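Local coordinates for protein minor fimbrium tip subunit Mfa3 (Porphyromonas gingivalis ATCC 33277, PDB 5NF4) that forms part of the tip of the minor fimbriae, the filamentous pili with which this periodontal pathogen adheres to host cells and other oral bacteria and builds biofilms, at residues P39-A49 against N167-P179. Numbering follows the deposited sequence.
Sequences PDVYLLVNARA and NQTVTIGGTITQP
With CG anti to its carbonyl carbon (chi1 -62°), Tyr42 lays one ring face against the backbone where Thr175 joins Ile176, while Val41, its CG1 anti to the backbone N, reaches Val170. The peptide joining Thr175 to Ile176 lies over that face of the tyrosine, Ile176 N above the ring centre and Thr175 C nearer the rim. Ile176 adds its aliphatic side chain obliquely, CB 3.9 Å from Tyr42 CE2; a broad flat ring suits a place where it must cover main chain and side chain together.

Both valines are compact and branched at CB: Val41 CG1 meets Val170 CG1 at 3.8 Å, and Val41 CG1 and CG2 each lie 3.2 Å from Thr171 O. Between these two clusters the backbones make a single beta bridge at Val41 and Gly173. Tyr42 N gives a nearly straight bond to Gly173 O (3.1 Å, 161° at the hydrogen), and a weak one returns from Gly173 N to Asp40 O at 3.4 Å. Glycine suits both loop positions: the main chain of Gly173 bends where a CB would strike the carbonyl before it, and at Gly174, which has positive phi, one would collide with Tyr42 O. Farther on, rigid Pro179 packs its CG 3.7 Å from Leu44 CB, and its CB against that of Tyr42.

The contact thus ties strand 41-49, largely propeptide, to the connection between strands 161-170 and 180-205. Beyond Pro179, backbone pairing resumes in the parallel strand 180-205, Leu180 with Tyr42 and Leu44, Phe182 with Leu44; antiparallel strand 99-106 borders 41-49 too, and Phe113 of strand 109-117 packs against Leu43.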
# COMPACT_ATOMS: atom_id res chain seq x y z
N PRO A 39 -16.06 9.12 -34.36
CA PRO A 39 -16.38 10.31 -33.54
C PRO A 39 -15.62 10.20 -32.22
O PRO A 39 -15.66 9.14 -31.63
CB PRO A 39 -17.89 10.24 -33.33
CG PRO A 39 -18.33 8.91 -33.88
CD PRO A 39 -17.27 8.42 -34.82
N ASP A 40 -14.92 11.24 -31.80
CA ASP A 40 -13.96 11.11 -30.69
C ASP A 40 -14.48 11.53 -29.33
O ASP A 40 -15.57 12.11 -29.17
CB ASP A 40 -12.72 11.92 -31.02
CG ASP A 40 -12.01 11.40 -32.24
OD1 ASP A 40 -11.72 10.18 -32.28
OD2 ASP A 40 -11.74 12.20 -33.16
N VAL A 41 -13.64 11.24 -28.34
CA VAL A 41 -13.81 11.70 -26.99
C VAL A 41 -12.52 12.38 -26.53
O VAL A 41 -11.43 11.83 -26.73
CB VAL A 41 -14.12 10.54 -26.02
CG1 VAL A 41 -14.57 11.07 -24.65
CG2 VAL A 41 -15.16 9.60 -26.62
N TYR A 42 -12.64 13.55 -25.93
CA TYR A 42 -11.53 14.18 -25.20
C TYR A 42 -11.89 14.13 -23.73
O TYR A 42 -12.91 14.67 -23.31
CB TYR A 42 -11.30 15.60 -25.65
CG TYR A 42 -10.91 15.69 -27.10
CD1 TYR A 42 -11.86 15.63 -28.10
CD2 TYR A 42 -9.58 15.80 -27.47
CE1 TYR A 42 -11.50 15.69 -29.43
CE2 TYR A 42 -9.21 15.86 -28.79
CZ TYR A 42 -10.17 15.81 -29.76
OH TYR A 42 -9.77 15.87 -31.07
N LEU A 43 -11.02 13.48 -22.97
CA LEU A 43 -11.19 13.25 -21.54
C LEU A 43 -10.17 14.03 -20.76
O LEU A 43 -9.00 13.98 -21.09
CB LEU A 43 -11.00 11.77 -21.19
CG LEU A 43 -12.08 10.75 -21.39
CD1 LEU A 43 -11.64 9.45 -20.72
CD2 LEU A 43 -13.36 11.26 -20.81
N LEU A 44 -10.62 14.70 -19.71
CA LEU A 44 -9.75 15.33 -18.73
C LEU A 44 -9.56 14.39 -17.55
O LEU A 44 -10.51 14.08 -16.84
CB LEU A 44 -10.33 16.65 -18.26
CG LEU A 44 -9.40 17.46 -17.36
CD1 LEU A 44 -8.16 17.89 -18.11
CD2 LEU A 44 -10.12 18.66 -16.80
N VAL A 45 -8.32 13.94 -17.37
CA VAL A 45 -7.99 12.96 -16.33
C VAL A 45 -7.35 13.76 -15.21
O VAL A 45 -6.42 14.54 -15.45
CB VAL A 45 -7.04 11.86 -16.88
CG1 VAL A 45 -6.53 10.95 -15.74
CG2 VAL A 45 -7.76 11.01 -17.90
N ASN A 46 -7.91 13.64 -14.01
CA ASN A 46 -7.28 14.19 -12.80
C ASN A 46 -6.98 13.08 -11.82
O ASN A 46 -7.90 12.37 -11.39
CB ASN A 46 -8.17 15.23 -12.13
CG ASN A 46 -7.38 16.16 -11.23
OD1 ASN A 46 -6.49 15.73 -10.49
ND2 ASN A 46 -7.67 17.44 -11.31
N ALA A 47 -5.70 12.92 -11.51
CA ALA A 47 -5.19 11.79 -10.72
C ALA A 47 -4.37 12.30 -9.55
O ALA A 47 -3.71 13.34 -9.63
CB ALA A 47 -4.36 10.87 -11.58
N ARG A 48 -4.40 11.55 -8.45
CA ARG A 48 -3.74 11.99 -7.25
C ARG A 48 -3.62 10.80 -6.31
O ARG A 48 -4.37 9.83 -6.44
CB ARG A 48 -4.51 13.13 -6.60
CG ARG A 48 -5.92 12.78 -6.19
CD ARG A 48 -6.45 13.82 -5.24
NE ARG A 48 -7.88 13.66 -4.99
CZ ARG A 48 -8.40 12.77 -4.15
NH1 ARG A 48 -7.62 11.93 -3.47
NH2 ARG A 48 -9.71 12.71 -3.99
N ALA A 49 -2.66 10.84 -5.40
CA ALA A 49 -2.58 9.77 -4.44
C ALA A 49 -3.78 9.87 -3.49
O ALA A 49 -4.20 10.96 -3.12
CB ALA A 49 -1.27 9.82 -3.68
N ASN A 167 -14.67 -1.73 -17.05
CA ASN A 167 -15.93 -1.52 -17.73
C ASN A 167 -16.52 -0.10 -17.52
O ASN A 167 -17.67 0.06 -17.13
CB ASN A 167 -16.94 -2.59 -17.29
CG ASN A 167 -18.12 -2.72 -18.26
OD1 ASN A 167 -18.01 -2.37 -19.44
ND2 ASN A 167 -19.25 -3.24 -17.77
N GLN A 168 -15.72 0.92 -17.82
CA GLN A 168 -16.18 2.29 -17.74
C GLN A 168 -16.83 2.70 -19.03
O GLN A 168 -16.30 2.44 -20.10
CB GLN A 168 -15.01 3.22 -17.46
CG GLN A 168 -14.24 2.85 -16.21
CD GLN A 168 -15.04 3.09 -14.96
OE1 GLN A 168 -15.30 4.23 -14.61
NE2 GLN A 168 -15.43 2.01 -14.27
N THR A 169 -17.95 3.37 -18.93
CA THR A 169 -18.64 3.81 -20.11
C THR A 169 -18.10 5.16 -20.49
O THR A 169 -18.28 6.14 -19.76
CB THR A 169 -20.17 3.87 -19.90
OG1 THR A 169 -20.64 2.58 -19.49
CG2 THR A 169 -20.86 4.29 -21.16
N VAL A 170 -17.46 5.22 -21.65
CA VAL A 170 -16.91 6.46 -22.17
C VAL A 170 -17.77 6.95 -23.31
O VAL A 170 -17.89 6.27 -24.34
CB VAL A 170 -15.46 6.25 -22.65
CG1 VAL A 170 -14.87 7.55 -23.17
CG2 VAL A 170 -14.61 5.68 -21.51
N THR A 171 -18.43 8.11 -23.10
CA THR A 171 -19.38 8.64 -24.06
C THR A 171 -18.72 9.67 -24.95
O THR A 171 -17.65 10.20 -24.64
CB THR A 171 -20.60 9.31 -23.37
OG1 THR A 171 -20.16 10.28 -22.41
CG2 THR A 171 -21.48 8.26 -22.68
N ILE A 172 -19.39 9.97 -26.05
CA ILE A 172 -18.89 10.87 -27.07
C ILE A 172 -18.95 12.32 -26.62
O ILE A 172 -19.94 12.78 -26.06
CB ILE A 172 -19.71 10.71 -28.36
CG1 ILE A 172 -19.43 9.33 -28.97
CG2 ILE A 172 -19.39 11.81 -29.37
CD1 ILE A 172 -20.45 8.90 -29.96
N GLY A 173 -17.87 13.05 -26.91
CA GLY A 173 -17.89 14.50 -26.78
C GLY A 173 -16.58 15.09 -26.30
O GLY A 173 -15.55 14.42 -26.28
N GLY A 174 -16.64 16.36 -25.92
CA GLY A 174 -15.48 17.08 -25.46
C GLY A 174 -14.70 17.64 -26.64
O GLY A 174 -14.87 17.20 -27.77
N THR A 175 -13.84 18.61 -26.37
CA THR A 175 -12.92 19.13 -27.36
C THR A 175 -11.53 19.16 -26.75
O THR A 175 -11.39 18.96 -25.55
CB THR A 175 -13.31 20.53 -27.81
OG1 THR A 175 -13.08 21.44 -26.73
CG2 THR A 175 -14.79 20.57 -28.20
N ILE A 176 -10.50 19.44 -27.54
CA ILE A 176 -9.14 19.36 -26.99
C ILE A 176 -8.96 20.46 -25.92
O ILE A 176 -8.22 20.26 -24.95
CB ILE A 176 -8.06 19.50 -28.10
CG1 ILE A 176 -6.64 19.40 -27.53
CG2 ILE A 176 -8.24 20.82 -28.85
CD1 ILE A 176 -6.34 18.12 -26.73
N THR A 177 -9.67 21.57 -26.08
CA THR A 177 -9.60 22.68 -25.13
C THR A 177 -10.71 22.63 -24.08
O THR A 177 -10.58 23.24 -23.01
CB THR A 177 -9.66 24.05 -25.86
OG1 THR A 177 -10.77 24.08 -26.77
CG2 THR A 177 -8.36 24.29 -26.62
N GLN A 178 -11.79 21.92 -24.38
CA GLN A 178 -12.89 21.74 -23.44
C GLN A 178 -13.26 20.25 -23.30
O GLN A 178 -14.33 19.82 -23.76
CB GLN A 178 -14.12 22.53 -23.89
CG GLN A 178 -13.94 24.02 -23.85
CD GLN A 178 -13.83 24.54 -22.43
OE1 GLN A 178 -14.80 24.48 -21.66
NE2 GLN A 178 -12.66 25.05 -22.07
N PRO A 179 -12.38 19.47 -22.67
CA PRO A 179 -12.61 18.02 -22.58
C PRO A 179 -13.68 17.65 -21.56
O PRO A 179 -14.02 18.43 -20.69
CB PRO A 179 -11.24 17.46 -22.16
CG PRO A 179 -10.59 18.61 -21.44
CD PRO A 179 -11.06 19.85 -22.13